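Long-range contacts in muconate lactonizing enzyme (Corynebacterium glutamicum, PDB 3I4K), which is a member of the enolase superfamily that binds a magnesium ion in its barrel domain and forms part of a two-chain assembly: residues I36-V41 with Y50-V55; P125-L130 with V352-G357; T339-E344 with V362-D367. All coordinates share one frame; numbering follows the deposited sequence.

Contact 1 of 3, residues I36-V41 with Y50-V55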
ATOM      1  N   ILE A  36      15.500 -19.472 -13.592  1.00 48.92           N
ATOM      2  CA  ILE A  36      14.991 -18.981 -12.333  1.00 47.30           C
ATOM      3  C   ILE A  36      16.068 -18.892 -11.269  1.00 48.35           C
ATOM      4  O   ILE A  36      16.819 -19.842 -11.051  1.00 49.31           O
ATOM      5  CB  ILE A  36      13.869 -19.913 -11.846  1.00 47.47           C
ATOM      6  CG1 ILE A  36      12.811 -20.034 -12.947  1.00 47.69           C
ATOM      7  CG2 ILE A  36      13.277 -19.403 -10.541  1.00 44.94           C
ATOM      8  CD1 ILE A  36      11.739 -21.061 -12.682  1.00 48.17           C
ATOM      9  N   LEU A  37      16.164 -17.739 -10.621  1.00 47.60           N
ATOM     10  CA  LEU A  37      17.123 -17.583  -9.542  1.00 47.67           C
ATOM     11  C   LEU A  37      16.349 -17.888  -8.271  1.00 49.36           C
ATOM     12  O   LEU A  37      15.667 -17.014  -7.733  1.00 49.77           O
ATOM     13  CB  LEU A  37      17.661 -16.158  -9.453  1.00 44.56           C
ATOM     14  CG  LEU A  37      18.642 -16.031  -8.280  1.00 44.66           C
ATOM     15  CD1 LEU A  37      19.937 -16.762  -8.641  1.00 43.09           C
ATOM     16  CD2 LEU A  37      18.923 -14.569  -7.956  1.00 41.52           C
ATOM     17  N   LEU A  38      16.436 -19.131  -7.802  1.00 50.22           N
ATOM     18  CA  LEU A  38      15.737 -19.523  -6.584  1.00 49.59           C
ATOM     19  C   LEU A  38      16.548 -19.026  -5.400  1.00 49.44           C
ATOM     20  O   LEU A  38      17.648 -19.507  -5.144  1.00 51.57           O
ATOM     21  CB  LEU A  38      15.584 -21.045  -6.526  1.00 51.42           C
ATOM     22  CG  LEU A  38      14.770 -21.632  -5.368  1.00 52.73           C
ATOM     23  CD1 LEU A  38      13.307 -21.208  -5.471  1.00 52.57           C
ATOM     24  CD2 LEU A  38      14.873 -23.151  -5.418  1.00 53.66           C
ATOM     25  N   VAL A  39      16.013 -18.043  -4.691  1.00 47.89           N
ATOM     26  CA  VAL A  39      16.698 -17.471  -3.541  1.00 47.88           C
ATOM     27  C   VAL A  39      16.051 -17.995  -2.265  1.00 46.68           C
ATOM     28  O   VAL A  39      14.831 -18.119  -2.187  1.00 46.09           O
ATOM     29  CB  VAL A  39      16.621 -15.918  -3.565  1.00 47.99           C
ATOM     30  CG1 VAL A  39      17.380 -15.337  -2.386  1.00 49.38           C
ATOM     31  CG2 VAL A  39      17.201 -15.390  -4.871  1.00 49.54           C
ATOM     32  N   SER A  40      16.867 -18.311  -1.269  1.00 46.24           N
ATOM     33  CA  SER A  40      16.340 -18.821  -0.013  1.00 46.06           C
ATOM     34  C   SER A  40      16.891 -18.064   1.178  1.00 47.15           C
ATOM     35  O   SER A  40      18.073 -17.709   1.214  1.00 47.39           O
ATOM     36  CB  SER A  40      16.672 -20.308   0.146  1.00 46.23           C
ATOM     37  OG  SER A  40      18.072 -20.516   0.170  1.00 47.10           O
ATOM     38  N   VAL A  41      16.017 -17.813   2.146  1.00 47.02           N
ATOM     39  CA  VAL A  41      16.388 -17.127   3.368  1.00 48.72           C
ATOM     40  C   VAL A  41      16.284 -18.153   4.497  1.00 50.32           C
ATOM     41  O   VAL A  41      15.218 -18.726   4.747  1.00 49.74           O
ATOM     42  CB  VAL A  41      15.463 -15.914   3.631  1.00 48.64           C
ATOM     43  CG1 VAL A  41      15.727 -15.327   5.012  1.00 48.35           C
ATOM     44  CG2 VAL A  41      15.727 -14.846   2.577  1.00 48.13           C
ATOM     45  N   TYR A  50      11.521 -19.160   0.493  1.00 52.32           N
ATOM     46  CA  TYR A  50      11.955 -19.112  -0.900  1.00 53.10           C
ATOM     47  C   TYR A  50      11.350 -17.993  -1.742  1.00 52.19           C
ATOM     48  O   TYR A  50      10.179 -17.636  -1.585  1.00 50.48           O
ATOM     49  CB  TYR A  50      11.663 -20.453  -1.572  1.00 55.93           C
ATOM     50  CG  TYR A  50      12.442 -21.600  -0.982  1.00 60.35           C
ATOM     51  CD1 TYR A  50      13.804 -21.748  -1.240  1.00 61.73           C
ATOM     52  CD2 TYR A  50      11.827 -22.522  -0.135  1.00 61.91           C
ATOM     53  CE1 TYR A  50      14.535 -22.781  -0.672  1.00 63.24           C
ATOM     54  CE2 TYR A  50      12.549 -23.560   0.441  1.00 63.76           C
ATOM     55  CZ  TYR A  50      13.904 -23.686   0.168  1.00 64.31           C
ATOM     56  OH  TYR A  50      14.627 -24.717   0.727  1.00 66.06           O
ATOM     57  N   GLY A  51      12.170 -17.459  -2.645  1.00 51.29           N
ATOM     58  CA  GLY A  51      11.745 -16.393  -3.537  1.00 50.18           C
ATOM     59  C   GLY A  51      12.418 -16.576  -4.884  1.00 49.60           C
ATOM     60  O   GLY A  51      13.488 -17.184  -4.958  1.00 49.22           O
ATOM     61  N   GLU A  52      11.809 -16.050  -5.947  1.00 47.45           N
ATOM     62  CA  GLU A  52      12.362 -16.184  -7.293  1.00 45.48           C
ATOM     63  C   GLU A  52      12.894 -14.917  -7.964  1.00 45.67           C
ATOM     64  O   GLU A  52      12.231 -13.881  -7.983  1.00 47.15           O
ATOM     65  CB  GLU A  52      11.320 -16.811  -8.228  1.00 43.33           C
ATOM     66  CG  GLU A  52      11.119 -18.317  -8.058  1.00 45.27           C
ATOM     67  CD  GLU A  52      10.173 -18.895  -9.090  1.00 44.85           C
ATOM     68  OE1 GLU A  52       9.970 -18.251 -10.138  1.00 48.94           O
ATOM     69  OE2 GLU A  52       9.640 -19.999  -8.872  1.00 46.53           O
ATOM     70  N   GLY A  53      14.102 -15.017  -8.515  1.00 44.48           N
ATOM     71  CA  GLY A  53      14.692 -13.918  -9.261  1.00 42.66           C
ATOM     72  C   GLY A  53      14.458 -14.382 -10.690  1.00 41.97           C
ATOM     73  O   GLY A  53      15.227 -15.189 -11.216  1.00 41.42           O
ATOM     74  N   VAL A  54      13.403 -13.879 -11.327  1.00 39.58           N
ATOM     75  CA  VAL A  54      13.057 -14.339 -12.666  1.00 38.27           C
ATOM     76  C   VAL A  54      12.443 -13.298 -13.611  1.00 38.95           C
ATOM     77  O   VAL A  54      11.606 -12.496 -13.201  1.00 37.40           O
ATOM     78  CB  VAL A  54      12.072 -15.530 -12.537  1.00 39.38           C
ATOM     79  CG1 VAL A  54      10.852 -15.100 -11.718  1.00 38.12           C
ATOM     80  CG2 VAL A  54      11.646 -16.030 -13.899  1.00 36.52           C
ATOM     81  N   VAL A  55      12.875 -13.333 -14.871  1.00 37.99           N
ATOM     82  CA  VAL A  55      12.379 -12.447 -15.926  1.00 37.80           C
ATOM     83  C   VAL A  55      11.883 -13.340 -17.061  1.00 37.63           C
ATOM     84  O   VAL A  55      12.236 -14.512 -17.129  1.00 37.10           O
ATOM     85  CB  VAL A  55      13.477 -11.515 -16.483  1.00 36.82           C
ATOM     86  CG1 VAL A  55      13.894 -10.508 -15.427  1.00 35.90           C
ATOM     87  CG2 VAL A  55      14.680 -12.338 -16.956  1.00 36.74           C
TER
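L37 with G53 and V39 with G51 are the antiparallel hydrogen-bonded pairs of a beta hairpin, strands 30-43 and 48-53, in the three-stranded sheet of the enolase-type N-terminal domain. Two backbone bonds close each pair; G53 N to L37 O and V39 N to G51 O are both 2.7 Å long. L38 with E52 and S40 with Y50 are the alternating non-hydrogen-bonded pairs. CA-H...O contacts add to the backbone bonding: V39 O accepts from G51 N and also lies 3.3 Å from Y50 CA.

The face bearing L37 and V39 has glycine across from each of them, which brings L37 CB to 3.7 Å from G53 CA. These two side chains turn instead to helices 66-81 and 104-121, respectively. On the other face S40 CB approaches the Y50 ring obliquely, 3.4 Å from Y50 CE1, and L38 CG lies 4.2 Å from Y50 CD1.

The buried E52 carboxylate is gripped from outside the hairpin by the backbone N-H groups of G307 and G310 and by the Y340 hydroxyl. The I36 side chain crosses that of E52 obliquely: I36 CG2, anti to the backbone N, touches E52 CD at 3.5 Å.

Contact 2 of 3, residues P125-L130 with V352-G357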
ATOM      1  N   PRO A 125      -0.313 -18.292   6.083  1.00 45.20           N
ATOM      2  CA  PRO A 125      -0.059 -18.139   4.646  1.00 44.97           C
ATOM      3  C   PRO A 125       0.665 -16.801   4.465  1.00 45.03           C
ATOM      4  O   PRO A 125       0.629 -15.952   5.360  1.00 45.86           O
ATOM      5  CB  PRO A 125      -1.463 -18.084   4.046  1.00 45.03           C
ATOM      6  CG  PRO A 125      -2.327 -18.768   5.070  1.00 44.89           C
ATOM      7  CD  PRO A 125      -1.758 -18.294   6.364  1.00 41.79           C
ATOM      8  N   VAL A 126       1.318 -16.597   3.327  1.00 43.68           N
ATOM      9  CA  VAL A 126       1.998 -15.328   3.098  1.00 42.09           C
ATOM     10  C   VAL A 126       0.985 -14.178   3.001  1.00 42.20           C
ATOM     11  O   VAL A 126       1.292 -13.043   3.371  1.00 43.65           O
ATOM     12  CB  VAL A 126       2.843 -15.378   1.811  1.00 43.00           C
ATOM     13  CG1 VAL A 126       3.012 -13.982   1.239  1.00 42.99           C
ATOM     14  CG2 VAL A 126       4.213 -15.987   2.114  1.00 39.34           C
ATOM     15  N   ARG A 127      -0.219 -14.473   2.518  1.00 42.26           N
ATOM     16  CA  ARG A 127      -1.262 -13.456   2.366  1.00 43.75           C
ATOM     17  C   ARG A 127      -1.736 -12.851   3.687  1.00 44.63           C
ATOM     18  O   ARG A 127      -2.271 -11.745   3.711  1.00 45.85           O
ATOM     19  CB  ARG A 127      -2.470 -14.039   1.639  1.00 42.74           C
ATOM     20  CG  ARG A 127      -3.093 -15.206   2.370  1.00 44.02           C
ATOM     21  CD  ARG A 127      -4.317 -15.719   1.665  1.00 45.61           C
ATOM     22  NE  ARG A 127      -4.919 -16.822   2.399  1.00 50.08           N
ATOM     23  CZ  ARG A 127      -4.413 -18.049   2.441  1.00 52.57           C
ATOM     24  NH1 ARG A 127      -3.297 -18.328   1.779  1.00 51.97           N
ATOM     25  NH2 ARG A 127      -5.016 -18.991   3.156  1.00 52.37           N
ATOM     26  N   ASP A 128      -1.566 -13.579   4.783  1.00 45.60           N
ATOM     27  CA  ASP A 128      -1.986 -13.060   6.077  1.00 46.02           C
ATOM     28  C   ASP A 128      -1.016 -11.983   6.562  1.00 45.52           C
ATOM     29  O   ASP A 128      -1.225 -11.373   7.604  1.00 46.39           O
ATOM     30  CB  ASP A 128      -2.094 -14.182   7.111  1.00 45.61           C
ATOM     31  CG  ASP A 128      -3.313 -15.061   6.897  1.00 46.03           C
ATOM     32  OD1 ASP A 128      -4.179 -14.723   6.055  1.00 46.49           O
ATOM     33  OD2 ASP A 128      -3.407 -16.092   7.586  1.00 45.40           O
ATOM     34  N   LEU A 129       0.059 -11.761   5.812  1.00 44.31           N
ATOM     35  CA  LEU A 129       1.005 -10.715   6.173  1.00 43.12           C
ATOM     36  C   LEU A 129       0.714  -9.546   5.238  1.00 44.31           C
ATOM     37  O   LEU A 129       1.296  -8.463   5.366  1.00 43.41           O
ATOM     38  CB  LEU A 129       2.449 -11.177   5.974  1.00 43.82           C
ATOM     39  CG  LEU A 129       2.968 -12.341   6.822  1.00 42.34           C
ATOM     40  CD1 LEU A 129       4.458 -12.511   6.585  1.00 45.29           C
ATOM     41  CD2 LEU A 129       2.698 -12.069   8.286  1.00 43.62           C
ATOM     42  N   LEU A 130      -0.218  -9.778   4.315  1.00 42.90           N
ATOM     43  CA  LEU A 130      -0.598  -8.791   3.308  1.00 43.46           C
ATOM     44  C   LEU A 130      -2.056  -8.328   3.377  1.00 42.70           C
ATOM     45  O   LEU A 130      -2.586  -7.835   2.389  1.00 41.76           O
ATOM     46  CB  LEU A 130      -0.329  -9.362   1.912  1.00 42.81           C
ATOM     47  CG  LEU A 130       1.091  -9.873   1.650  1.00 42.37           C
ATOM     48  CD1 LEU A 130       1.136 -10.589   0.316  1.00 42.19           C
ATOM     49  CD2 LEU A 130       2.081  -8.716   1.687  1.00 42.82           C
ATOM     50  N   VAL A 352      -7.538 -20.881 -11.117  1.00 44.33           N
ATOM     51  CA  VAL A 352      -6.544 -21.599 -10.346  1.00 45.32           C
ATOM     52  C   VAL A 352      -6.813 -21.199  -8.901  1.00 46.44           C
ATOM     53  O   VAL A 352      -7.045 -20.022  -8.607  1.00 44.16           O
ATOM     54  CB  VAL A 352      -5.105 -21.216 -10.753  1.00 45.69           C
ATOM     55  CG1 VAL A 352      -4.888 -19.725 -10.601  1.00 44.98           C
ATOM     56  CG2 VAL A 352      -4.106 -21.991  -9.905  1.00 45.10           C
ATOM     57  N   ALA A 353      -6.820 -22.180  -8.006  1.00 46.76           N
ATOM     58  CA  ALA A 353      -7.084 -21.911  -6.603  1.00 48.77           C
ATOM     59  C   ALA A 353      -5.831 -21.417  -5.908  1.00 49.34           C
ATOM     60  O   ALA A 353      -4.723 -21.808  -6.264  1.00 51.41           O
ATOM     61  CB  ALA A 353      -7.602 -23.170  -5.917  1.00 46.91           C
ATOM     62  N   ILE A 354      -6.011 -20.545  -4.924  1.00 49.61           N
ATOM     63  CA  ILE A 354      -4.890 -20.013  -4.170  1.00 51.23           C
ATOM     64  C   ILE A 354      -4.332 -21.130  -3.304  1.00 53.67           C
ATOM     65  O   ILE A 354      -5.083 -21.879  -2.681  1.00 53.75           O
ATOM     66  CB  ILE A 354      -5.317 -18.830  -3.255  1.00 51.64           C
ATOM     67  CG1 ILE A 354      -5.463 -17.540  -4.076  1.00 51.54           C
ATOM     68  CG2 ILE A 354      -4.268 -18.608  -2.162  1.00 48.61           C
ATOM     69  CD1 ILE A 354      -6.424 -17.624  -5.223  1.00 52.79           C
ATOM     70  N   PRO A 355      -3.000 -21.259  -3.258  1.00 56.31           N
ATOM     71  CA  PRO A 355      -2.329 -22.292  -2.464  1.00 58.05           C
ATOM     72  C   PRO A 355      -2.596 -22.147  -0.970  1.00 59.34           C
ATOM     73  O   PRO A 355      -2.116 -21.210  -0.331  1.00 60.10           O
ATOM     74  CB  PRO A 355      -0.857 -22.078  -2.796  1.00 58.02           C
ATOM     75  CG  PRO A 355      -0.907 -21.531  -4.183  1.00 58.46           C
ATOM     76  CD  PRO A 355      -2.025 -20.532  -4.085  1.00 57.43           C
ATOM     77  N   GLN A 356      -3.362 -23.082  -0.419  1.00 60.85           N
ATOM     78  CA  GLN A 356      -3.670 -23.058   1.004  1.00 61.12           C
ATOM     79  C   GLN A 356      -2.491 -23.655   1.764  1.00 60.07           C
ATOM     80  O   GLN A 356      -1.806 -24.549   1.264  1.00 60.76           O
ATOM     81  CB  GLN A 356      -4.945 -23.858   1.280  1.00 62.98           C
ATOM     82  CG  GLN A 356      -6.184 -23.278   0.618  1.00 64.72           C
ATOM     83  CD  GLN A 356      -6.538 -21.902   1.153  1.00 66.90           C
ATOM     84  OE1 GLN A 356      -6.915 -21.755   2.317  1.00 67.54           O
ATOM     85  NE2 GLN A 356      -6.413 -20.883   0.307  1.00 66.94           N
ATOM     86  N   GLY A 357      -2.246 -23.147   2.965  1.00 58.82           N
ATOM     87  CA  GLY A 357      -1.140 -23.648   3.757  1.00 55.84           C
ATOM     88  C   GLY A 357      -0.156 -22.552   4.118  1.00 54.53           C
ATOM     89  O   GLY A 357      -0.219 -21.448   3.572  1.00 54.16           O
TER
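R127 and Q356 meet where a 3-10 turn of the enolase-type fold, residues 127-129 after helix 104-121, comes against the chain leaving strand 351-353 of the barrel domain. The Q356 amide nitrogen lies over one face of the guanidinium, with Q356 NE2 3.7 Å from R127 NH2 and the two planes inclined by 39°. P125 CG takes the opposite face, 3.0 Å above the plane and offset toward its rim. P355 O stands obliquely to the guanidinium, 3.8 Å from R127 NH1. Beside this group P125 CA makes a CA-H...O contact of 3.5 Å with G357 O.

Bends and bonds further back set these positions. R127 CG lies between the backbone N and the carbonyl carbon (chi1 60°), and the chain then runs extended to NE, toward the 352-357 segment. The Q356 side chain folds back at chi2, and a weak hydrogen bond of 3.4 Å from Q356 NE2 to I354 O steadies the amide. Q316 of helix 308-320 packs on both P125 and R127, whereas D128 packs on W118 of the second subunit. The 3-10 turn itself is closed by bonds such as that from L130 N to R127 O, 2.9 Å.

Contact 3 of 3, residues T339-E344 with V362-D367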
ATOM      1  N   THR A 339       8.423 -29.569 -12.606  1.00 61.62           N
ATOM      2  CA  THR A 339       8.430 -28.629 -11.495  1.00 62.44           C
ATOM      3  C   THR A 339       9.427 -28.999 -10.396  1.00 62.44           C
ATOM      4  O   THR A 339      10.283 -29.862 -10.585  1.00 62.68           O
ATOM      5  CB  THR A 339       7.006 -28.493 -10.891  1.00 61.98           C
ATOM      6  OG1 THR A 339       7.073 -27.797  -9.640  1.00 63.20           O
ATOM      7  CG2 THR A 339       6.376 -29.853 -10.684  1.00 61.38           C
ATOM      8  N   TYR A 340       9.326 -28.317  -9.261  1.00 62.06           N
ATOM      9  CA  TYR A 340      10.189 -28.564  -8.112  1.00 63.03           C
ATOM     10  C   TYR A 340       9.466 -28.037  -6.885  1.00 62.84           C
ATOM     11  O   TYR A 340      10.081 -27.484  -5.973  1.00 61.40           O
ATOM     12  CB  TYR A 340      11.528 -27.840  -8.269  1.00 64.74           C
ATOM     13  CG  TYR A 340      11.411 -26.351  -8.501  1.00 67.03           C
ATOM     14  CD1 TYR A 340      10.881 -25.852  -9.689  1.00 68.04           C
ATOM     15  CD2 TYR A 340      11.832 -25.438  -7.534  1.00 68.17           C
ATOM     16  CE1 TYR A 340      10.772 -24.484  -9.910  1.00 70.09           C
ATOM     17  CE2 TYR A 340      11.725 -24.065  -7.746  1.00 69.53           C
ATOM     18  CZ  TYR A 340      11.193 -23.599  -8.937  1.00 69.82           C
ATOM     19  OH  TYR A 340      11.078 -22.249  -9.161  1.00 71.70           O
ATOM     20  N   ILE A 341       8.153 -28.238  -6.860  1.00 64.15           N
ATOM     21  CA  ILE A 341       7.347 -27.734  -5.767  1.00 65.66           C
ATOM     22  C   ILE A 341       6.548 -28.758  -4.948  1.00 66.55           C
ATOM     23  O   ILE A 341       5.746 -28.378  -4.091  1.00 68.25           O
ATOM     24  CB  ILE A 341       6.403 -26.624  -6.307  1.00 65.78           C
ATOM     25  CG1 ILE A 341       6.350 -25.479  -5.306  1.00 66.68           C
ATOM     26  CG2 ILE A 341       5.018 -27.177  -6.603  1.00 64.39           C
ATOM     27  CD1 ILE A 341       7.711 -24.889  -4.995  1.00 67.87           C
ATOM     28  N   VAL A 342       6.768 -30.045  -5.192  1.00 65.80           N
ATOM     29  CA  VAL A 342       6.059 -31.094  -4.449  1.00 65.11           C
ATOM     30  C   VAL A 342       4.563 -31.146  -4.774  1.00 64.22           C
ATOM     31  O   VAL A 342       4.103 -32.072  -5.445  1.00 64.56           O
ATOM     32  CB  VAL A 342       6.225 -30.911  -2.919  1.00 65.32           C
ATOM     33  CG1 VAL A 342       5.430 -31.971  -2.175  1.00 65.30           C
ATOM     34  CG2 VAL A 342       7.692 -30.993  -2.541  1.00 64.53           C
ATOM     35  N   GLN A 343       3.804 -30.164  -4.293  1.00 62.63           N
ATOM     36  CA  GLN A 343       2.368 -30.125  -4.559  1.00 61.16           C
ATOM     37  C   GLN A 343       2.097 -29.657  -5.977  1.00 60.33           C
ATOM     38  O   GLN A 343       3.002 -29.210  -6.679  1.00 60.14           O
ATOM     39  CB  GLN A 343       1.656 -29.181  -3.588  1.00 61.24           C
ATOM     40  CG  GLN A 343       1.827 -29.544  -2.131  1.00 62.11           C
ATOM     41  CD  GLN A 343       2.820 -28.651  -1.423  1.00 62.85           C
ATOM     42  OE1 GLN A 343       3.943 -28.451  -1.891  1.00 64.64           O
ATOM     43  NE2 GLN A 343       2.411 -28.108  -0.283  1.00 61.98           N
ATOM     44  N   GLU A 344       0.843 -29.766  -6.395  1.00 59.78           N
ATOM     45  CA  GLU A 344       0.443 -29.332  -7.723  1.00 59.78           C
ATOM     46  C   GLU A 344      -0.636 -28.265  -7.592  1.00 58.98           C
ATOM     47  O   GLU A 344      -1.418 -28.275  -6.641  1.00 58.45           O
ATOM     48  CB  GLU A 344      -0.095 -30.511  -8.530  1.00 61.31           C
ATOM     49  CG  GLU A 344       0.919 -31.614  -8.745  1.00 65.08           C
ATOM     50  CD  GLU A 344       0.396 -32.717  -9.641  1.00 67.40           C
ATOM     51  OE1 GLU A 344       1.161 -33.668  -9.916  1.00 68.48           O
ATOM     52  OE2 GLU A 344      -0.777 -32.635 -10.072  1.00 69.47           O
ATOM     53  N   VAL A 362       3.147 -23.720  -0.680  1.00 54.54           N
ATOM     54  CA  VAL A 362       3.761 -24.760  -1.483  1.00 55.63           C
ATOM     55  C   VAL A 362       5.219 -24.933  -1.063  1.00 55.98           C
ATOM     56  O   VAL A 362       5.932 -23.954  -0.842  1.00 54.91           O
ATOM     57  CB  VAL A 362       3.648 -24.418  -2.982  1.00 55.50           C
ATOM     58  CG1 VAL A 362       4.742 -23.452  -3.401  1.00 55.69           C
ATOM     59  CG2 VAL A 362       3.668 -25.685  -3.788  1.00 58.72           C
ATOM     60  N   ASP A 363       5.654 -26.184  -0.936  1.00 57.40           N
ATOM     61  CA  ASP A 363       7.021 -26.477  -0.512  1.00 57.50           C
ATOM     62  C   ASP A 363       7.892 -26.904  -1.679  1.00 57.43           C
ATOM     63  O   ASP A 363       7.401 -27.458  -2.655  1.00 56.72           O
ATOM     64  CB  ASP A 363       7.016 -27.581   0.545  1.00 57.97           C
ATOM     65  CG  ASP A 363       5.722 -27.629   1.328  1.00 57.85           C
ATOM     66  OD1 ASP A 363       4.742 -28.216   0.822  1.00 57.41           O
ATOM     67  OD2 ASP A 363       5.683 -27.067   2.440  1.00 59.52           O
ATOM     68  N   VAL A 364       9.191 -26.655  -1.572  1.00 58.15           N
ATOM     69  CA  VAL A 364      10.110 -27.014  -2.641  1.00 60.40           C
ATOM     70  C   VAL A 364      10.573 -28.457  -2.524  1.00 61.27           C
ATOM     71  O   VAL A 364      10.604 -29.020  -1.431  1.00 61.96           O
ATOM     72  CB  VAL A 364      11.353 -26.106  -2.632  1.00 60.52           C
ATOM     73  CG1 VAL A 364      10.936 -24.647  -2.770  1.00 61.90           C
ATOM     74  CG2 VAL A 364      12.130 -26.311  -1.350  1.00 62.00           C
ATOM     75  N   ASP A 365      10.918 -29.050  -3.662  1.00 62.32           N
ATOM     76  CA  ASP A 365      11.417 -30.420  -3.715  1.00 63.49           C
ATOM     77  C   ASP A 365      12.912 -30.297  -3.976  1.00 65.14           C
ATOM     78  O   ASP A 365      13.344 -30.225  -5.127  1.00 64.81           O
ATOM     79  CB  ASP A 365      10.760 -31.190  -4.864  1.00 63.21           C
ATOM     80  CG  ASP A 365      11.311 -32.607  -5.012  1.00 62.94           C
ATOM     81  OD1 ASP A 365      12.550 -32.778  -4.980  1.00 62.62           O
ATOM     82  OD2 ASP A 365      10.507 -33.546  -5.176  1.00 60.90           O
HETATM   83  N   MSE A 366      13.696 -30.270  -2.904  1.00 66.71           N
HETATM   84  CA  MSE A 366      15.140 -30.128  -3.018  1.00 69.52           C
HETATM   85  C   MSE A 366      15.828 -31.047  -4.015  1.00 69.03           C
HETATM   86  O   MSE A 366      16.895 -30.713  -4.537  1.00 68.09           O
HETATM   87  CB  MSE A 366      15.785 -30.280  -1.644  1.00 74.22           C
HETATM   88  CG  MSE A 366      15.646 -29.028  -0.805  1.00 81.26           C
HETATM   89 SE   MSE A 366      16.228 -27.490  -1.833  1.00 92.74          SE
HETATM   90  CE  MSE A 366      18.083 -27.419  -1.263  1.00 87.90           C
ATOM     91  N   ASP A 367      15.230 -32.201  -4.280  1.00 68.55           N
ATOM     92  CA  ASP A 367      15.822 -33.127  -5.234  1.00 68.48           C
ATOM     93  C   ASP A 367      15.728 -32.528  -6.625  1.00 67.86           C
ATOM     94  O   ASP A 367      16.725 -32.462  -7.351  1.00 67.30           O
ATOM     95  CB  ASP A 367      15.107 -34.481  -5.195  1.00 68.34           C
ATOM     96  CG  ASP A 367      15.422 -35.266  -3.935  1.00 68.36           C
ATOM     97  OD1 ASP A 367      16.622 -35.447  -3.639  1.00 67.47           O
ATOM     98  OD2 ASP A 367      14.476 -35.703  -3.246  1.00 68.26           O
TER
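Q343 and D363 hold the outer end of this contact, in which two irregular pieces of chain in the C-terminal part of the enolase-type fold pair, the second leading into helix 366-372. The principal bond runs from D363 N to Q343 OE1 at 3.0 Å; it is nearly straight at 169° and uses an in-plane lone pair of the amide oxygen. With CG anti to its carbonyl carbon (chi1 -59°) and a bend at chi2, the Q343 side chain sets its amide beside the D363 carboxylate, the two planes only 6° apart. The bond between Q343 NE2 and D363 OD1 is weak, its N-H angle far from linear.

At the other end the backbones join directly. D365 N donates to Y340 O at 2.9 Å from well above the carbonyl plane, and V364 CA adds a CA-H...O contact of 3.4 Å to the same Y340 O. D365 is also the N-cap of the helix: D365 OD1 accepts a weak bond from D367 N, 2.8 Å, and a hydrogen bond from K368 N.

Apolar groups fill in between. I341 CD1 reaches V364 CG1 at 3.9 Å, and V342 CG2 lies 3.9 Å from D365 CB. The I341 side chain crosses that of V362 at about a right angle, but the model is too tight around I341 for the details of that pair to be trusted.

P308, at the start of helix 308-320, lies against Y340 and I341. The Y340 side chain also touches K368 and V369 of helix 366-372 and L16 of strand 8-25, while V364 and M366 rest on Y50 of strand 48-53, so the contact joins the start of the last helix to the N-terminal sheet, with helix 308-320 alongside.

Overall arrangement
Contact 1 is the buried one, a regular hairpin held by backbone bonds, whereas contacts 2 and 3 are partly buried and built from irregular chain, with side-chain polar groups doing more of the work. Contact 2 relies on van der Waals contact with the two faces of a guanidinium; contact 3 combines backbone, amide and helix-capping bonds. Contacts 1 and 3 touch, although far apart in sequence: the bond between Y340 and E52 ties the chain near the C-terminus to the N-terminal sheet. Contact 2 touches neither of them but also joins early and late parts of the chain, about 18 Å from contact 1 and about 16 Å from contact 3, centre to centre. Helix 308-320 is a neighbour of both 2 and 3.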